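Local structure of putative uncharacterized protein (Ustilago maydis, 4GNX) at residues I97-E100 with N101-I105; E376-K379 with L380-S384. The protein binds single-stranded DNA as a subunit of replication protein A, through OB-fold domains, one of which carries a zinc site. One frame throughout, in Å; residues are numbered along the deposited sequence.

Interaction 1 (I97-E100 with N101-I105); sequences ITFE and NSTEI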
# COMPACT_ATOMS: atom_id res chain seq x y z
N ILE C 97 -21.58 15.38 -7.82
CA ILE C 97 -22.70 16.30 -7.66
C ILE C 97 -23.01 16.59 -6.20
O ILE C 97 -23.02 15.68 -5.37
CB ILE C 97 -23.96 15.72 -8.28
CG1 ILE C 97 -23.82 15.65 -9.80
CG2 ILE C 97 -25.19 16.50 -7.84
CD1 ILE C 97 -24.84 14.73 -10.44
N THR C 98 -23.28 17.85 -5.88
CA THR C 98 -23.76 18.20 -4.55
C THR C 98 -25.16 18.80 -4.65
O THR C 98 -25.40 19.73 -5.41
CB THR C 98 -22.84 19.20 -3.81
OG1 THR C 98 -21.48 18.94 -4.13
CG2 THR C 98 -23.01 19.08 -2.31
N PHE C 99 -26.09 18.24 -3.88
CA PHE C 99 -27.44 18.74 -3.84
C PHE C 99 -27.49 20.06 -3.08
O PHE C 99 -27.09 20.15 -1.92
CB PHE C 99 -28.37 17.73 -3.19
CG PHE C 99 -28.42 16.41 -3.88
CD1 PHE C 99 -28.34 16.32 -5.27
CD2 PHE C 99 -28.59 15.24 -3.14
CE1 PHE C 99 -28.41 15.08 -5.91
CE2 PHE C 99 -28.65 14.01 -3.77
CZ PHE C 99 -28.57 13.93 -5.16
N GLU C 100 -27.98 21.08 -3.78
CA GLU C 100 -28.30 22.36 -3.18
C GLU C 100 -29.81 22.44 -2.92
O GLU C 100 -30.56 21.52 -3.29
CB GLU C 100 -27.81 23.51 -4.08
CG GLU C 100 -28.16 23.35 -5.56
CD GLU C 100 -27.53 24.41 -6.46
OE1 GLU C 100 -27.17 25.51 -5.96
OE2 GLU C 100 -27.42 24.15 -7.68
N ASN C 101 -30.26 23.51 -2.28
CA ASN C 101 -31.68 23.65 -1.98
C ASN C 101 -32.59 23.80 -3.20
O ASN C 101 -33.75 23.39 -3.16
CB ASN C 101 -31.93 24.76 -0.96
CG ASN C 101 -31.71 24.27 0.46
OD1 ASN C 101 -31.58 25.07 1.38
ND2 ASN C 101 -31.68 22.95 0.64
N SER C 102 -32.05 24.35 -4.29
CA SER C 102 -32.80 24.46 -5.55
C SER C 102 -32.99 23.11 -6.28
O SER C 102 -33.62 23.07 -7.34
CB SER C 102 -32.10 25.45 -6.48
OG SER C 102 -31.18 24.78 -7.33
N THR C 103 -32.43 22.04 -5.73
CA THR C 103 -32.36 20.77 -6.45
C THR C 103 -33.73 20.10 -6.63
O THR C 103 -34.48 19.93 -5.67
CB THR C 103 -31.32 19.82 -5.82
OG1 THR C 103 -30.00 20.34 -6.03
CG2 THR C 103 -31.37 18.42 -6.43
N GLU C 104 -34.02 19.74 -7.88
CA GLU C 104 -35.25 19.06 -8.26
C GLU C 104 -34.99 17.58 -8.48
O GLU C 104 -34.15 17.20 -9.31
CB GLU C 104 -35.78 19.66 -9.57
CG GLU C 104 -36.49 21.00 -9.45
CD GLU C 104 -38.01 20.89 -9.45
OE1 GLU C 104 -38.56 19.80 -9.17
OE2 GLU C 104 -38.68 21.92 -9.73
N ILE C 105 -35.71 16.75 -7.73
CA ILE C 105 -35.73 15.30 -7.94
C ILE C 105 -37.18 14.83 -8.09
O ILE C 105 -38.04 15.08 -7.22
CB ILE C 105 -35.05 14.53 -6.79
CG1 ILE C 105 -33.58 14.96 -6.67
CG2 ILE C 105 -35.16 13.03 -7.02
CD1 ILE C 105 -32.88 14.44 -5.44
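Glu-100 and Thr-103 are the first and last residues of a type I beta turn, and the backbone evidence is direct: Thr-103 N donates to Glu-100 O over 3.1 Å with an N-H...O angle of 151°. The threonine side chain adds a second link. Its OG1 lies beside its own backbone N (chi1 -69°), which turns the hydroxyl back to the start of the turn, where Glu-100 N makes a weak hydrogen bond to Thr-103 OG1 at 3.1 Å. The same oxygen is hydrogen-bonded to Lys-78 O. Glu-100 crosses Thr-103 at about a right angle, its CG 3.6 Å from Thr-103 OG1, and its extended chain ends in a salt bridge from OE1 to Arg-80. On the other branch of the threonine, Thr-103 CG2 comes obliquely to the Phe-99 ring, 3.9 Å from Phe-99 CD1. A second apolar group, CD1 of Ile-105, lies over one face of that ring at 4.3 Å from Phe-99 CZ, and Ile-76 and Ala-54 also touch the phenylalanine. Thr-103 therefore serves two environments: its hydroxyl joins backbone groups of the turn and of Lys-78, while its methyl joins the apolar group round Phe-99. The chemistry implies a tight connection between two strands of the OB fold, polar where the chain reverses and apolar at the Phe-99 ring.

Interaction 2 (E376-K379 with L380-S384); sequences ELHK and LREES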
# COMPACT_ATOMS: atom_id res chain seq x y z
N GLU C 376 26.73 -19.76 11.41
CA GLU C 376 27.60 -19.11 10.42
C GLU C 376 28.07 -17.73 10.92
O GLU C 376 29.21 -17.31 10.70
CB GLU C 376 26.87 -18.96 9.09
CG GLU C 376 26.55 -20.25 8.33
CD GLU C 376 25.66 -20.02 7.11
OE1 GLU C 376 24.47 -19.63 7.28
OE2 GLU C 376 26.13 -20.25 5.96
N LEU C 377 27.16 -17.03 11.58
CA LEU C 377 27.47 -15.73 12.13
C LEU C 377 28.53 -15.83 13.21
O LEU C 377 29.49 -15.06 13.23
CB LEU C 377 26.20 -15.12 12.72
CG LEU C 377 25.96 -13.64 12.46
CD1 LEU C 377 25.43 -13.04 13.74
CD2 LEU C 377 27.20 -12.90 11.99
N HIS C 378 28.33 -16.81 14.11
CA HIS C 378 29.21 -17.08 15.24
C HIS C 378 30.63 -17.30 14.80
O HIS C 378 31.54 -16.68 15.33
CB HIS C 378 28.68 -18.30 15.99
CG HIS C 378 29.49 -18.67 17.19
ND1 HIS C 378 30.30 -19.74 17.21
CD2 HIS C 378 29.62 -18.05 18.44
CE1 HIS C 378 30.92 -19.81 18.41
NE2 HIS C 378 30.50 -18.78 19.16
N LYS C 379 30.80 -18.16 13.81
CA LYS C 379 32.11 -18.45 13.26
C LYS C 379 32.77 -17.19 12.69
O LYS C 379 33.97 -16.97 12.86
CB LYS C 379 31.95 -19.50 12.17
CG LYS C 379 33.24 -20.18 11.75
CD LYS C 379 32.94 -21.18 10.65
CE LYS C 379 34.07 -21.22 9.64
NZ LYS C 379 33.50 -21.03 8.28
N LEU C 380 31.95 -16.37 12.03
CA LEU C 380 32.41 -15.14 11.41
C LEU C 380 32.90 -14.17 12.46
O LEU C 380 33.86 -13.44 12.23
CB LEU C 380 31.27 -14.52 10.62
CG LEU C 380 31.56 -13.28 9.76
CD1 LEU C 380 32.50 -13.59 8.61
CD2 LEU C 380 30.25 -12.69 9.25
N ARG C 381 32.26 -14.19 13.62
CA ARG C 381 32.69 -13.32 14.70
C ARG C 381 34.00 -13.82 15.29
O ARG C 381 34.77 -13.03 15.83
CB ARG C 381 31.61 -13.20 15.76
CG ARG C 381 31.95 -12.14 16.79
CD ARG C 381 30.76 -11.67 17.61
NE ARG C 381 31.19 -10.62 18.54
CZ ARG C 381 30.39 -9.73 19.13
NH1 ARG C 381 29.07 -9.73 18.90
NH2 ARG C 381 30.90 -8.82 19.95
N GLU C 382 34.26 -15.12 15.17
CA GLU C 382 35.50 -15.71 15.69
C GLU C 382 36.75 -15.36 14.89
O GLU C 382 37.87 -15.67 15.32
CB GLU C 382 35.37 -17.23 15.79
CG GLU C 382 34.56 -17.69 16.98
CD GLU C 382 34.37 -19.20 17.02
OE1 GLU C 382 34.05 -19.79 15.97
OE2 GLU C 382 34.54 -19.79 18.11
N GLU C 383 36.57 -14.74 13.73
CA GLU C 383 37.69 -14.37 12.87
C GLU C 383 37.99 -12.88 12.87
O GLU C 383 39.15 -12.49 12.87
CB GLU C 383 37.45 -14.85 11.45
CG GLU C 383 37.37 -16.36 11.38
CD GLU C 383 36.79 -16.85 10.07
OE1 GLU C 383 36.09 -16.07 9.39
OE2 GLU C 383 37.02 -18.03 9.73
N SER C 384 36.94 -12.05 12.85
CA SER C 384 37.08 -10.63 13.13
C SER C 384 35.73 -9.97 13.40
O SER C 384 34.74 -10.27 12.74
CB SER C 384 37.84 -9.89 12.01
OG SER C 384 37.01 -9.66 10.90
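Leu-380 N donates to Glu-376 O and Arg-381 N to Leu-377 O, the latter at 2.9 Å, two i to i+4 backbone bonds that join 376-379 to 380-384 in the C-terminal part of helix 374-381 and the residues that follow it. The remaining backbone bonds are weaker: Glu-382 N makes only weak bonds to His-378 O and to Lys-379 O, the one from Glu-382 N to Lys-379 O measuring 3.0 Å but with an N-H...O angle of 126°. Arg-381 N also has a weak second bond, to His-378 O.

The apolar contact pairs Leu-377 CD2 with Leu-380 CD2, which meet obliquely at 4.1 Å. Both leucines also pack on helix 385-395, through Phe-388 and Ala-391 respectively, and Leu-377 touches strand 290-310.

Among the polar side chains, His-378 has CG anti to the backbone N (chi1 -179°), which swings its ring along the helix so that His-378 CE1 comes 3.6 Å from Glu-382 OE2; the ring and carboxylate planes are 43° apart. The same ring stacks on Tyr-342. Lys-379 NZ stays 4.8 Å from Glu-383 OE2, oppositely charged but not in contact. Arg-381 instead leads away to a salt bridge with Glu-385.

The i+4 and weak i+3 bonds thus share the donors Arg-381 N and Glu-382 N, while the carboxylate of Glu-382, whose OE1 is 4.0 Å from His-378 ND1, would probably favour a protonated imidazole, though no hydrogen bond joins them.

In the fold
Both contacts are local, each within one unbroken run of chain, yet they lie in different OB-fold domains with centres about 74 Å apart, on opposite sides of the chain's centre. Interaction 1 is partly buried, joining strands 95-99 and 104-107, its nearest atom about 4 Å from the bound nucleic acid. Interaction 2 is a surface contact on helix 374-381, its nearest atom about 11 Å from the bound nucleic acid. Their chemistry follows place: in 97-105 a beta turn is tied by a buried threonine hydroxyl and backed by an aromatic ring, with Glu-100 paired to Arg-80, whereas 376-384 relies on main-chain helix bonding, with mostly exposed charged groups and leucines against the neighbouring helix.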